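Local coordinates for protein branched-chain alpha-ketoacid decarboxylase (Lactococcus lactis, PDB 2VBF) that probably decarboxylates branched-chain and aromatic alpha-keto acids to aldehydes, using thiamine diphosphate and a magnesium ion as cofactors, at residues F298-V304 against K322-N327; D319-M323 against I333-V337; V459-G463 against L506-F510; P472-N478 against M542-V548. All blocks are in the same frame, centred on the assembly; numbering follows the deposited sequence.

Interaction 1: residues F298-V304 against K322-N327; sequences FILMLGV and KMISLN
I299 and M323 are paired in register in parallel strands 298-302 and 323-326, their side chains crossing at a slant. I299 gives its N to K322 O and takes I324 N on its O; M301 repeats the pattern with I324 O and L326 N, and G303 N ends the series on L326 O at 2.7 Å. Side chains then alternate between two faces. On one, the methionines M301 and M323 cross. M323 keeps CG anti to the backbone N (chi1 -176°) and stays extended through chi2, carrying SD to 4.0 Å from M301 CE; the bend at chi3 places CE near I299 CG2. M301 is bent at both outer torsions, a fit that an unbranched thioether allows, and small S325 is its neighbour in register, CB to M301 CB 3.9 Å. On the other face the F298 ring swings back towards I324 because CG lies anti to N (171°), and its edge meets I324 CD1 from CE1 at 3.8 Å. L302 CD2 lies alongside L326 CD1 at 3.9 Å, two leucines pointing the same way. Beyond the strands G303 takes a positive phi that suits glycine. Here N327 ND2 gives V304 O a nearly straight bond of 2.9 Å from above the carbonyl plane; the same amide nitrogen also bonds E238 OE1, and a water bridges V304 N and L326 O. The pair lies inside the mixed sheet of the central domain: strand 231-235 bonds to the other edge of 298-302, antiparallel strand 331-333 flanks 323-326, and helix 212-227 covers F298, L300 and I324.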
loop_
_atom_site.group_PDB
_atom_site.type_symbol
_atom_site.label_atom_id
_atom_site.label_comp_id
_atom_site.label_asym_id
_atom_site.label_seq_id
_atom_site.Cartn_x
_atom_site.Cartn_y
_atom_site.Cartn_z
ATOM N N PHE A 298 42.216 10.588 11.540
ATOM C CA PHE A 298 41.863 10.091 10.211
ATOM C C PHE A 298 40.546 9.346 10.326
ATOM O O PHE A 298 40.364 8.566 11.254
ATOM C CB PHE A 298 42.934 9.150 9.653
ATOM C CG PHE A 298 42.513 8.445 8.386
ATOM C CD1 PHE A 298 42.244 9.177 7.241
ATOM C CD2 PHE A 298 42.353 7.059 8.345
ATOM C CE1 PHE A 298 41.853 8.557 6.085
ATOM C CE2 PHE A 298 41.958 6.427 7.180
ATOM C CZ PHE A 298 41.703 7.173 6.046
ATOM N N ILE A 299 39.639 9.589 9.382
ATOM C CA ILE A 299 38.336 8.929 9.347
ATOM C C ILE A 299 38.189 8.219 8.007
ATOM O O ILE A 299 38.334 8.849 6.954
ATOM C CB ILE A 299 37.176 9.926 9.481
ATOM C CG1 ILE A 299 37.313 10.763 10.758
ATOM C CG2 ILE A 299 35.825 9.180 9.449
ATOM C CD1 ILE A 299 36.530 12.050 10.721
ATOM N N LEU A 300 37.909 6.919 8.060
ATOM C CA LEU A 300 37.547 6.124 6.881
ATOM C C LEU A 300 36.057 5.768 6.970
ATOM O O LEU A 300 35.651 4.991 7.861
ATOM C CB LEU A 300 38.386 4.849 6.824
ATOM C CG LEU A 300 38.134 3.846 5.689
ATOM C CD1 LEU A 300 38.444 4.488 4.329
ATOM C CD2 LEU A 300 38.954 2.573 5.882
ATOM N N MET A 301 35.238 6.353 6.089
ATOM C CA MET A 301 33.814 5.993 6.013
ATOM C C MET A 301 33.583 5.013 4.868
ATOM O O MET A 301 33.996 5.262 3.722
ATOM C CB MET A 301 32.911 7.213 5.816
ATOM C CG MET A 301 33.046 8.272 6.894
ATOM S SD MET A 301 31.489 9.133 7.251
ATOM C CE MET A 301 30.966 9.737 5.644
ATOM N N LEU A 302 32.925 3.902 5.183
ATOM C CA LEU A 302 32.628 2.855 4.211
ATOM C C LEU A 302 31.122 2.693 4.099
ATOM O O LEU A 302 30.488 2.133 4.987
ATOM C CB LEU A 302 33.243 1.533 4.649
ATOM C CG LEU A 302 34.750 1.555 4.884
ATOM C CD1 LEU A 302 35.230 0.201 5.376
ATOM C CD2 LEU A 302 35.464 1.940 3.620
ATOM N N GLY A 303 30.562 3.194 3.006
ATOM C CA GLY A 303 29.145 3.010 2.707
ATOM C C GLY A 303 28.164 3.724 3.613
ATOM O O GLY A 303 27.070 3.216 3.868
ATOM N N VAL A 304 28.553 4.904 4.080
ATOM C CA VAL A 304 27.778 5.690 5.043
ATOM C C VAL A 304 26.976 6.810 4.368
ATOM O O VAL A 304 27.467 7.455 3.448
ATOM C CB VAL A 304 28.726 6.316 6.078
ATOM C CG1 VAL A 304 27.983 7.291 6.984
ATOM C CG2 VAL A 304 29.409 5.222 6.887
ATOM N N LYS A 322 40.061 15.411 6.988
ATOM C CA LYS A 322 40.739 14.278 7.609
ATOM C C LYS A 322 40.102 12.946 7.197
ATOM O O LYS A 322 40.277 11.944 7.890
ATOM C CB LYS A 322 40.653 14.398 9.139
ATOM C CG LYS A 322 41.232 15.666 9.735
ATOM C CD LYS A 322 40.914 15.749 11.231
ATOM C CE LYS A 322 40.952 17.197 11.753
ATOM N NZ LYS A 322 42.190 17.542 12.512
ATOM N N MET A 323 39.391 12.925 6.069
ATOM C CA MET A 323 38.524 11.787 5.742
ATOM C C MET A 323 38.754 11.219 4.352
ATOM O O MET A 323 38.995 11.968 3.403
ATOM C CB MET A 323 37.067 12.235 5.847
ATOM C CG MET A 323 36.026 11.131 5.627
ATOM S SD MET A 323 34.353 11.792 5.563
ATOM C CE MET A 323 34.085 12.213 7.293
ATOM N N ILE A 324 38.686 9.893 4.253
ATOM C CA ILE A 324 38.431 9.204 2.990
ATOM C C ILE A 324 37.071 8.513 3.148
ATOM O O ILE A 324 36.903 7.666 4.031
ATOM C CB ILE A 324 39.523 8.176 2.669
ATOM C CG1 ILE A 324 40.837 8.886 2.331
ATOM C CG2 ILE A 324 39.114 7.281 1.487
ATOM C CD1 ILE A 324 42.022 7.991 2.300
ATOM N N SER A 325 36.097 8.905 2.331
ATOM C CA SER A 325 34.793 8.248 2.318
ATOM C C SER A 325 34.630 7.493 1.002
ATOM O O SER A 325 35.017 7.991 -0.061
ATOM C CB SER A 325 33.646 9.245 2.540
ATOM O OG SER A 325 33.486 10.140 1.457
ATOM N N LEU A 326 34.098 6.282 1.103
ATOM C CA LEU A 326 33.785 5.446 -0.041
ATOM C C LEU A 326 32.298 5.103 0.005
ATOM O O LEU A 326 31.794 4.627 1.028
ATOM C CB LEU A 326 34.609 4.162 -0.002
ATOM C CG LEU A 326 36.130 4.353 0.015
ATOM C CD1 LEU A 326 36.821 3.005 0.154
ATOM C CD2 LEU A 326 36.589 5.092 -1.233
ATOM N N ASN A 327 31.614 5.379 -1.101
ATOM C CA ASN A 327 30.206 5.046 -1.275
ATOM C C ASN A 327 30.049 4.367 -2.622
ATOM O O ASN A 327 30.947 4.439 -3.453
ATOM C CB ASN A 327 29.340 6.312 -1.228
ATOM C CG ASN A 327 29.129 6.826 0.180
ATOM O OD1 ASN A 327 29.857 7.703 0.660
ATOM N ND2 ASN A 327 28.127 6.274 0.857
HETATM O O HOH W 1 30.917 6.498 3.206
#

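Interaction 2: residues D319-M323 against I333-V337; sequences DENKM and IFNKV
F334 reaches 319-323 with both backbone and ring. Its N donates to M323 O at 2.9 Å, and the ring turns its edge to the backbone, CE1 lying 3.7 Å from K322 C. CG of F334 sits anti to the carbonyl carbon (chi1 -56°), which carries CD1 across to within 3.4 Å of M323 O. This is the close-packed half, where an aromatic ring suits a place between peptide groups and the apolar I324, with S224 of helix 212-227 beside it. With an alanine here, the ring edge would be lost, and the K322 backbone and I324 would probably be left facing a gap.

The other half is polar and largely exposed. N335 ND2 bonds N321 OD1 at 2.7 Å, in the carbonyl plane, although the two amides are steeply turned against each other (74°). A water accepts from N335 N and lies within hydrogen-bonding distance of E320 O and M323 O, bridging the two turns. Both sides are held in shape locally: D319 OD1 takes N321 N in an Asx turn, while I333 to K336 form a type I' beta turn whose two central residues have positive phi, which asparagine tolerates well at N335. The chemistry is therefore that of two surface turns joined by uncharged hydrogen bonds, one backbone and one amide to amide, with the partly covered ring supplying apolar packing next to I324.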
loop_
_atom_site.group_PDB
_atom_site.type_symbol
_atom_site.label_atom_id
_atom_site.label_comp_id
_atom_site.label_asym_id
_atom_site.label_seq_id
_atom_site.Cartn_x
_atom_site.Cartn_y
_atom_site.Cartn_z
ATOM N N ASP A 319 35.160 15.722 10.052
ATOM C CA ASP A 319 35.974 16.629 9.240
ATOM C C ASP A 319 36.403 15.996 7.907
ATOM O O ASP A 319 37.259 15.116 7.862
ATOM C CB ASP A 319 37.205 17.049 10.055
ATOM C CG ASP A 319 37.969 18.202 9.439
ATOM O OD1 ASP A 319 37.783 18.525 8.244
ATOM O OD2 ASP A 319 38.769 18.799 10.185
ATOM N N GLU A 320 35.781 16.460 6.824
ATOM C CA GLU A 320 36.150 16.098 5.451
ATOM C C GLU A 320 37.653 16.188 5.160
ATOM O O GLU A 320 38.194 15.381 4.405
ATOM C CB GLU A 320 35.362 16.977 4.456
ATOM C CG GLU A 320 35.480 18.516 4.681
ATOM C CD GLU A 320 34.832 19.014 5.989
ATOM O OE1 GLU A 320 33.795 18.451 6.416
ATOM O OE2 GLU A 320 35.379 19.963 6.603
ATOM N N ASN A 321 38.337 17.158 5.776
ATOM C CA ASN A 321 39.773 17.350 5.541
ATOM C C ASN A 321 40.638 16.217 6.093
ATOM O O ASN A 321 41.796 16.085 5.702
ATOM C CB ASN A 321 40.247 18.678 6.135
ATOM C CG ASN A 321 39.540 19.872 5.533
ATOM O OD1 ASN A 321 39.367 19.954 4.319
ATOM N ND2 ASN A 321 39.128 20.806 6.381
ATOM N N LYS A 322 40.061 15.411 6.988
ATOM C CA LYS A 322 40.739 14.278 7.609
ATOM C C LYS A 322 40.102 12.946 7.197
ATOM O O LYS A 322 40.277 11.944 7.890
ATOM C CB LYS A 322 40.653 14.398 9.139
ATOM C CG LYS A 322 41.232 15.666 9.735
ATOM C CD LYS A 322 40.914 15.749 11.231
ATOM C CE LYS A 322 40.952 17.197 11.753
ATOM N NZ LYS A 322 42.190 17.542 12.512
ATOM N N MET A 323 39.391 12.925 6.069
ATOM C CA MET A 323 38.524 11.787 5.742
ATOM C C MET A 323 38.754 11.219 4.352
ATOM O O MET A 323 38.995 11.968 3.403
ATOM C CB MET A 323 37.067 12.235 5.847
ATOM C CG MET A 323 36.026 11.131 5.627
ATOM S SD MET A 323 34.353 11.792 5.563
ATOM C CE MET A 323 34.085 12.213 7.293
ATOM N N ILE A 333 38.284 11.709 -1.340
ATOM C CA ILE A 333 39.623 11.441 -0.808
ATOM C C ILE A 333 40.192 12.778 -0.365
ATOM O O ILE A 333 40.702 13.546 -1.184
ATOM C CB ILE A 333 40.568 10.806 -1.858
ATOM C CG1 ILE A 333 39.912 9.611 -2.551
ATOM C CG2 ILE A 333 41.877 10.375 -1.216
ATOM C CD1 ILE A 333 39.003 10.003 -3.666
ATOM N N PHE A 334 40.079 13.073 0.926
ATOM C CA PHE A 334 40.520 14.362 1.452
ATOM C C PHE A 334 40.028 15.499 0.548
ATOM O O PHE A 334 40.822 16.305 0.044
ATOM C CB PHE A 334 42.046 14.379 1.613
ATOM C CG PHE A 334 42.564 13.269 2.479
ATOM C CD1 PHE A 334 42.167 13.178 3.804
ATOM C CD2 PHE A 334 43.426 12.301 1.973
ATOM C CE1 PHE A 334 42.627 12.149 4.622
ATOM C CE2 PHE A 334 43.883 11.269 2.780
ATOM C CZ PHE A 334 43.482 11.195 4.110
ATOM N N ASN A 335 38.713 15.514 0.325
ATOM C CA ASN A 335 37.995 16.556 -0.433
ATOM C C ASN A 335 38.014 16.420 -1.946
ATOM O O ASN A 335 37.273 17.128 -2.609
ATOM C CB ASN A 335 38.487 17.975 -0.104
ATOM C CG ASN A 335 38.392 18.296 1.372
ATOM O OD1 ASN A 335 37.319 18.188 1.971
ATOM N ND2 ASN A 335 39.517 18.685 1.969
ATOM N N LYS A 336 38.820 15.507 -2.483
ATOM C CA LYS A 336 38.847 15.264 -3.924
ATOM C C LYS A 336 37.773 14.232 -4.259
ATOM O O LYS A 336 37.867 13.083 -3.840
ATOM C CB LYS A 336 40.217 14.748 -4.369
ATOM C CG LYS A 336 40.365 14.570 -5.888
ATOM C CD LYS A 336 41.306 13.414 -6.241
ATOM C CE LYS A 336 41.325 13.151 -7.740
ATOM N NZ LYS A 336 41.795 11.778 -8.067
ATOM N N VAL A 337 36.763 14.646 -5.024
ATOM C CA VAL A 337 35.678 13.746 -5.411
ATOM C C VAL A 337 36.145 12.843 -6.544
ATOM O O VAL A 337 36.748 13.314 -7.516
ATOM C CB VAL A 337 34.409 14.508 -5.862
ATOM C CG1 VAL A 337 33.317 13.526 -6.293
ATOM C CG2 VAL A 337 33.902 15.412 -4.758
HETATM O O HOH W 2 37.117 13.906 2.196
#

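Interaction 3: residues V459-G463 against L506-F510; sequences VQELG and LPETF
The backbone N of F510, whose ring rests against L462, is held by two carbonyls of its own helical turn: it bonds L506 O at 2.9 Å and, weakly, P507 O. These bonds hold the backbone where the chain leaves helix 506-509; the F510 side chain points toward 459-463. No hydrogen bond crosses the contact, which is made mostly of apolar side chains. L462 drives a methyl into the facing turn: CG lies anti to its backbone N (chi1 -160°), which sends the branch across the gap, and CD2 stands over one face of the F510 ring, towards the rim, and also presses on L506 CB at 3.5 Å, tighter than ordinary van der Waals contact. L462 CB adds a touch to F510 CD2 at 3.8 Å. The edge of the ring, at CE2, meets Q460 CA at 4.0 Å, while the V459 and L506 side chains cross at about a right angle, CG2 to CD1 3.9 Å. Branched aliphatics suit such interlocking, and a flat ring can offer a face to one residue and an edge to another. The polar end of Q460 faces elsewhere, bonding Q460 and Q456 O of the second subunit, while the F510 ring meets W501 of that subunit. E461 meanwhile bonds N69, A70 and N74 of its own chain. The packing joins two helical segments of the C-terminal thiamine diphosphate-binding domain and, because Q460, T509 and F510 meet the second subunit, backs the dimer interface, with the Q460 side chain about 11 Å from the bound cofactor.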
loop_
_atom_site.group_PDB
_atom_site.type_symbol
_atom_site.label_atom_id
_atom_site.label_comp_id
_atom_site.label_asym_id
_atom_site.label_seq_id
_atom_site.Cartn_x
_atom_site.Cartn_y
_atom_site.Cartn_z
ATOM N N VAL A 459 -0.407 -6.107 9.913
ATOM C CA VAL A 459 -0.775 -7.260 10.733
ATOM C C VAL A 459 -1.146 -8.530 9.956
ATOM O O VAL A 459 -0.931 -9.634 10.449
ATOM C CB VAL A 459 -1.951 -6.885 11.696
ATOM C CG1 VAL A 459 -3.229 -6.688 10.906
ATOM C CG2 VAL A 459 -2.132 -7.960 12.777
ATOM N N GLN A 460 -1.667 -8.392 8.734
ATOM C CA GLN A 460 -2.209 -9.552 8.012
ATOM C C GLN A 460 -1.172 -10.604 7.636
ATOM O O GLN A 460 -1.558 -11.743 7.318
ATOM C CB GLN A 460 -3.058 -9.158 6.797
ATOM C CG GLN A 460 -2.410 -8.177 5.836
ATOM C CD GLN A 460 -2.726 -6.745 6.203
ATOM O OE1 GLN A 460 -1.941 -6.067 6.880
ATOM N NE2 GLN A 460 -3.899 -6.295 5.808
ATOM N N GLU A 461 0.127 -10.283 7.697
ATOM C CA GLU A 461 1.150 -11.316 7.417
ATOM C C GLU A 461 1.331 -12.312 8.575
ATOM O O GLU A 461 2.117 -13.256 8.478
ATOM C CB GLU A 461 2.493 -10.717 7.017
ATOM C CG GLU A 461 2.451 -9.841 5.746
ATOM C CD GLU A 461 1.614 -10.403 4.616
ATOM O OE1 GLU A 461 1.848 -11.566 4.232
ATOM O OE2 GLU A 461 0.718 -9.684 4.101
ATOM N N LEU A 462 0.609 -12.103 9.673
ATOM C CA LEU A 462 0.488 -13.126 10.711
ATOM C C LEU A 462 0.070 -14.478 10.090
ATOM O O LEU A 462 0.596 -15.518 10.473
ATOM C CB LEU A 462 -0.515 -12.656 11.774
ATOM C CG LEU A 462 -0.562 -13.229 13.184
ATOM C CD1 LEU A 462 0.794 -13.609 13.728
ATOM C CD2 LEU A 462 -1.246 -12.205 14.096
ATOM N N GLY A 463 -0.843 -14.474 9.115
ATOM C CA GLY A 463 -1.255 -15.709 8.445
ATOM C C GLY A 463 -0.091 -16.466 7.825
ATOM O O GLY A 463 0.071 -17.670 8.031
ATOM N N LEU A 506 -4.253 -12.026 18.638
ATOM C CA LEU A 506 -4.157 -12.068 17.180
ATOM C C LEU A 506 -3.798 -13.451 16.595
ATOM O O LEU A 506 -4.479 -13.932 15.684
ATOM C CB LEU A 506 -3.212 -10.959 16.668
ATOM C CG LEU A 506 -3.810 -9.546 16.760
ATOM C CD1 LEU A 506 -2.718 -8.481 16.620
ATOM C CD2 LEU A 506 -4.938 -9.331 15.715
ATOM N N PRO A 507 -2.711 -14.089 17.083
ATOM C CA PRO A 507 -2.375 -15.388 16.484
ATOM C C PRO A 507 -3.527 -16.399 16.510
ATOM O O PRO A 507 -3.798 -17.042 15.503
ATOM C CB PRO A 507 -1.172 -15.858 17.310
ATOM C CG PRO A 507 -0.554 -14.564 17.836
ATOM C CD PRO A 507 -1.740 -13.684 18.118
ATOM N N GLU A 508 -4.221 -16.519 17.638
ATOM C CA GLU A 508 -5.371 -17.431 17.732
ATOM C C GLU A 508 -6.433 -17.084 16.690
ATOM O O GLU A 508 -6.958 -17.958 15.995
ATOM C CB GLU A 508 -5.988 -17.356 19.133
ATOM C CG GLU A 508 -7.190 -18.247 19.338
ATOM C CD GLU A 508 -7.807 -18.076 20.721
ATOM O OE1 GLU A 508 -8.006 -16.917 21.155
ATOM O OE2 GLU A 508 -8.107 -19.104 21.367
ATOM N N THR A 509 -6.751 -15.796 16.595
ATOM C CA THR A 509 -7.787 -15.332 15.680
ATOM C C THR A 509 -7.387 -15.562 14.214
ATOM O O THR A 509 -8.240 -15.824 13.371
ATOM C CB THR A 509 -8.126 -13.856 15.958
ATOM O OG1 THR A 509 -8.714 -13.757 17.259
ATOM C CG2 THR A 509 -9.093 -13.289 14.926
ATOM N N PHE A 510 -6.084 -15.515 13.939
ATOM C CA PHE A 510 -5.553 -15.716 12.594
ATOM C C PHE A 510 -5.220 -17.187 12.296
ATOM O O PHE A 510 -4.603 -17.490 11.264
ATOM C CB PHE A 510 -4.331 -14.805 12.372
ATOM C CG PHE A 510 -4.684 -13.363 12.101
ATOM C CD1 PHE A 510 -5.423 -12.620 13.006
ATOM C CD2 PHE A 510 -4.260 -12.741 10.934
ATOM C CE1 PHE A 510 -5.742 -11.285 12.755
ATOM C CE2 PHE A 510 -4.586 -11.418 10.684
ATOM C CZ PHE A 510 -5.328 -10.689 11.594
#

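Interaction 4: residues P472-N478 against M542-V548; sequences PICFIIN and MYWIELV
N478 and E546 lie side by side at one end of the paired parallel strands 473-478 and 542-548, where N478 ND2 bonds E546 OE2 at 2.8 Å. OE2 is met on its anti side. Further back on the same face, I476 CD1 sits over the W544 indole, 3.7 Å from the centroid of its five-membered ring, a CH-pi contact. On the opposite face I545 CD1 presses on F475 CE1 at 3.4 Å, its branched chain alongside the ring.

Outside this shell lie the groups that set it. W544 turns its CG anti to N (chi1 -169°), which brings the indole under I476, and NE1 bonds Y503 O. E546 OE1 takes S504 N, and N478 OD1 takes D480 N, so each of the two groups is held through both of its terminal atoms. With an alanine in place of W544, I476 CD1 would lose the ring it lies over, and Y503 O would probably be left without its donor. The I477 side chain is about 5 Å from the bound thiamine diphosphate, and that of N478 about 4 Å from the side chain of the magnesium ligand D452, so these strand ends border the cofactor site.

Six backbone bonds join the strands. In the parallel sheet, strand 445-451 flanks 473-478 and strand 517-522 flanks 542-548; helix 525-537 covers I473 and I545, and helix 462-467 packs on M542 and W544.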
loop_
_atom_site.group_PDB
_atom_site.type_symbol
_atom_site.label_atom_id
_atom_site.label_comp_id
_atom_site.label_asym_id
_atom_site.label_seq_id
_atom_site.Cartn_x
_atom_site.Cartn_y
_atom_site.Cartn_z
ATOM N N PRO A 472 9.941 -16.768 14.955
ATOM C CA PRO A 472 10.547 -15.575 15.534
ATOM C C PRO A 472 9.963 -15.279 16.912
ATOM O O PRO A 472 8.936 -15.850 17.278
ATOM C CB PRO A 472 10.131 -14.486 14.549
ATOM C CG PRO A 472 8.805 -14.914 14.124
ATOM C CD PRO A 472 8.966 -16.403 13.912
ATOM N N ILE A 473 10.605 -14.373 17.641
ATOM C CA ILE A 473 10.100 -13.882 18.914
ATOM C C ILE A 473 9.659 -12.433 18.666
ATOM O O ILE A 473 10.487 -11.565 18.369
ATOM C CB ILE A 473 11.168 -13.939 20.018
ATOM C CG1 ILE A 473 11.707 -15.374 20.171
ATOM C CG2 ILE A 473 10.603 -13.373 21.349
ATOM C CD1 ILE A 473 12.961 -15.473 21.028
ATOM N N CYS A 474 8.353 -12.196 18.749
ATOM C CA CYS A 474 7.764 -10.914 18.396
ATOM C C CYS A 474 7.271 -10.214 19.644
ATOM O O CYS A 474 6.490 -10.793 20.406
ATOM C CB CYS A 474 6.602 -11.123 17.440
ATOM S SG CYS A 474 7.071 -11.939 15.919
ATOM N N PHE A 475 7.742 -8.989 19.844
ATOM C CA PHE A 475 7.336 -8.123 20.955
ATOM C C PHE A 475 6.524 -6.958 20.408
ATOM O O PHE A 475 7.036 -6.174 19.608
ATOM C CB PHE A 475 8.542 -7.567 21.703
ATOM C CG PHE A 475 9.367 -8.607 22.390
ATOM C CD1 PHE A 475 9.015 -9.061 23.658
ATOM C CD2 PHE A 475 10.491 -9.124 21.779
ATOM C CE1 PHE A 475 9.783 -10.015 24.300
ATOM C CE2 PHE A 475 11.263 -10.091 22.408
ATOM C CZ PHE A 475 10.914 -10.535 23.671
ATOM N N ILE A 476 5.274 -6.848 20.845
ATOM C CA ILE A 476 4.375 -5.758 20.423
ATOM C C ILE A 476 4.304 -4.751 21.572
ATOM O O ILE A 476 3.852 -5.094 22.676
ATOM C CB ILE A 476 2.948 -6.261 20.071
ATOM C CG1 ILE A 476 2.981 -7.337 18.973
ATOM C CG2 ILE A 476 2.055 -5.084 19.643
ATOM C CD1 ILE A 476 3.334 -8.726 19.438
ATOM N N ILE A 477 4.750 -3.517 21.325
ATOM C CA ILE A 477 4.738 -2.494 22.365
ATOM C C ILE A 477 3.389 -1.776 22.389
ATOM O O ILE A 477 3.133 -0.872 21.619
ATOM C CB ILE A 477 5.893 -1.497 22.241
ATOM C CG1 ILE A 477 7.232 -2.248 22.269
ATOM C CG2 ILE A 477 5.814 -0.469 23.350
ATOM C CD1 ILE A 477 8.450 -1.365 22.224
ATOM N N ASN A 478 2.526 -2.211 23.300
ATOM C CA ASN A 478 1.239 -1.580 23.463
ATOM C C ASN A 478 1.392 -0.424 24.448
ATOM O O ASN A 478 1.405 -0.635 25.670
ATOM C CB ASN A 478 0.204 -2.596 23.947
ATOM C CG ASN A 478 -1.139 -1.956 24.238
ATOM O OD1 ASN A 478 -1.283 -0.730 24.186
ATOM N ND2 ASN A 478 -2.124 -2.777 24.559
ATOM N N MET A 542 6.889 -19.957 17.574
ATOM C CA MET A 542 6.859 -18.510 17.476
ATOM C C MET A 542 6.319 -17.964 18.797
ATOM O O MET A 542 5.434 -18.571 19.414
ATOM C CB MET A 542 5.944 -18.085 16.317
ATOM C CG MET A 542 5.841 -16.593 16.077
ATOM S SD MET A 542 4.995 -16.262 14.522
ATOM C CE MET A 542 4.277 -14.669 14.895
ATOM N N TYR A 543 6.852 -16.831 19.230
ATOM C CA TYR A 543 6.360 -16.155 20.419
ATOM C C TYR A 543 5.770 -14.796 20.037
ATOM O O TYR A 543 6.343 -14.071 19.221
ATOM C CB TYR A 543 7.458 -16.039 21.480
ATOM C CG TYR A 543 7.590 -17.338 22.226
ATOM C CD1 TYR A 543 8.105 -18.466 21.591
ATOM C CD2 TYR A 543 7.144 -17.465 23.537
ATOM C CE1 TYR A 543 8.195 -19.687 22.252
ATOM C CE2 TYR A 543 7.233 -18.680 24.208
ATOM C CZ TYR A 543 7.762 -19.782 23.561
ATOM O OH TYR A 543 7.841 -20.987 24.218
ATOM N N TRP A 544 4.606 -14.501 20.613
ATOM C CA TRP A 544 3.845 -13.286 20.332
ATOM C C TRP A 544 3.528 -12.615 21.672
ATOM O O TRP A 544 2.612 -13.025 22.391
ATOM C CB TRP A 544 2.576 -13.658 19.587
ATOM C CG TRP A 544 1.825 -12.509 19.003
ATOM C CD1 TRP A 544 0.723 -11.883 19.526
ATOM C CD2 TRP A 544 2.105 -11.851 17.759
ATOM N NE1 TRP A 544 0.308 -10.885 18.682
ATOM C CE2 TRP A 544 1.139 -10.837 17.595
ATOM C CE3 TRP A 544 3.087 -12.015 16.777
ATOM C CZ2 TRP A 544 1.120 -9.991 16.480
ATOM C CZ3 TRP A 544 3.067 -11.177 15.671
ATOM C CH2 TRP A 544 2.083 -10.176 15.534
ATOM N N ILE A 545 4.315 -11.597 22.005
ATOM C CA ILE A 545 4.373 -11.063 23.348
ATOM C C ILE A 545 3.923 -9.618 23.368
ATOM O O ILE A 545 4.623 -8.731 22.865
ATOM C CB ILE A 545 5.808 -11.168 23.907
ATOM C CG1 ILE A 545 6.266 -12.630 23.922
ATOM C CG2 ILE A 545 5.903 -10.538 25.296
ATOM C CD1 ILE A 545 7.784 -12.780 23.931
ATOM N N GLU A 546 2.760 -9.382 23.978
ATOM C CA GLU A 546 2.245 -8.029 24.120
ATOM C C GLU A 546 2.876 -7.387 25.355
ATOM O O GLU A 546 2.643 -7.836 26.483
ATOM C CB GLU A 546 0.714 -8.042 24.216
ATOM C CG GLU A 546 0.105 -6.649 24.425
ATOM C CD GLU A 546 -1.405 -6.659 24.499
ATOM O OE1 GLU A 546 -2.021 -7.717 24.237
ATOM O OE2 GLU A 546 -1.967 -5.584 24.805
ATOM N N LEU A 547 3.692 -6.356 25.133
ATOM C CA LEU A 547 4.292 -5.570 26.219
ATOM C C LEU A 547 3.416 -4.365 26.489
ATOM O O LEU A 547 3.077 -3.624 25.562
ATOM C CB LEU A 547 5.698 -5.093 25.847
ATOM C CG LEU A 547 6.698 -6.166 25.412
ATOM C CD1 LEU A 547 8.027 -5.513 25.045
ATOM C CD2 LEU A 547 6.892 -7.230 26.510
ATOM N N VAL A 548 3.050 -4.152 27.755
ATOM C CA VAL A 548 2.281 -2.971 28.120
ATOM C C VAL A 548 3.202 -1.909 28.727
ATOM O O VAL A 548 3.908 -2.158 29.711
ATOM C CB VAL A 548 1.109 -3.304 29.083
ATOM C CG1 VAL A 548 0.309 -2.040 29.379
ATOM C CG2 VAL A 548 0.213 -4.376 28.470
#

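From the N terminus, interaction 1 comes first, closing a loop of 17 residues between 298-304 and 322-327. Interaction 2 starts on the last of that loop, sharing K322 and M323, and closes a shorter excursion through strands 323-326 and 331-333; the F334 ring touches F298 and I324, so the two join in one central-domain sheet. Much later, interactions 3 and 4 cross: strand 473-478 leaves between 459-463 and 506-510, and 506-510 returns before 542-548. P507 and L462 pack on W544 and M542, uniting interface helices with the cofactor-domain sheet. The two pairs lie on opposite sides of the chain's centre, without touching.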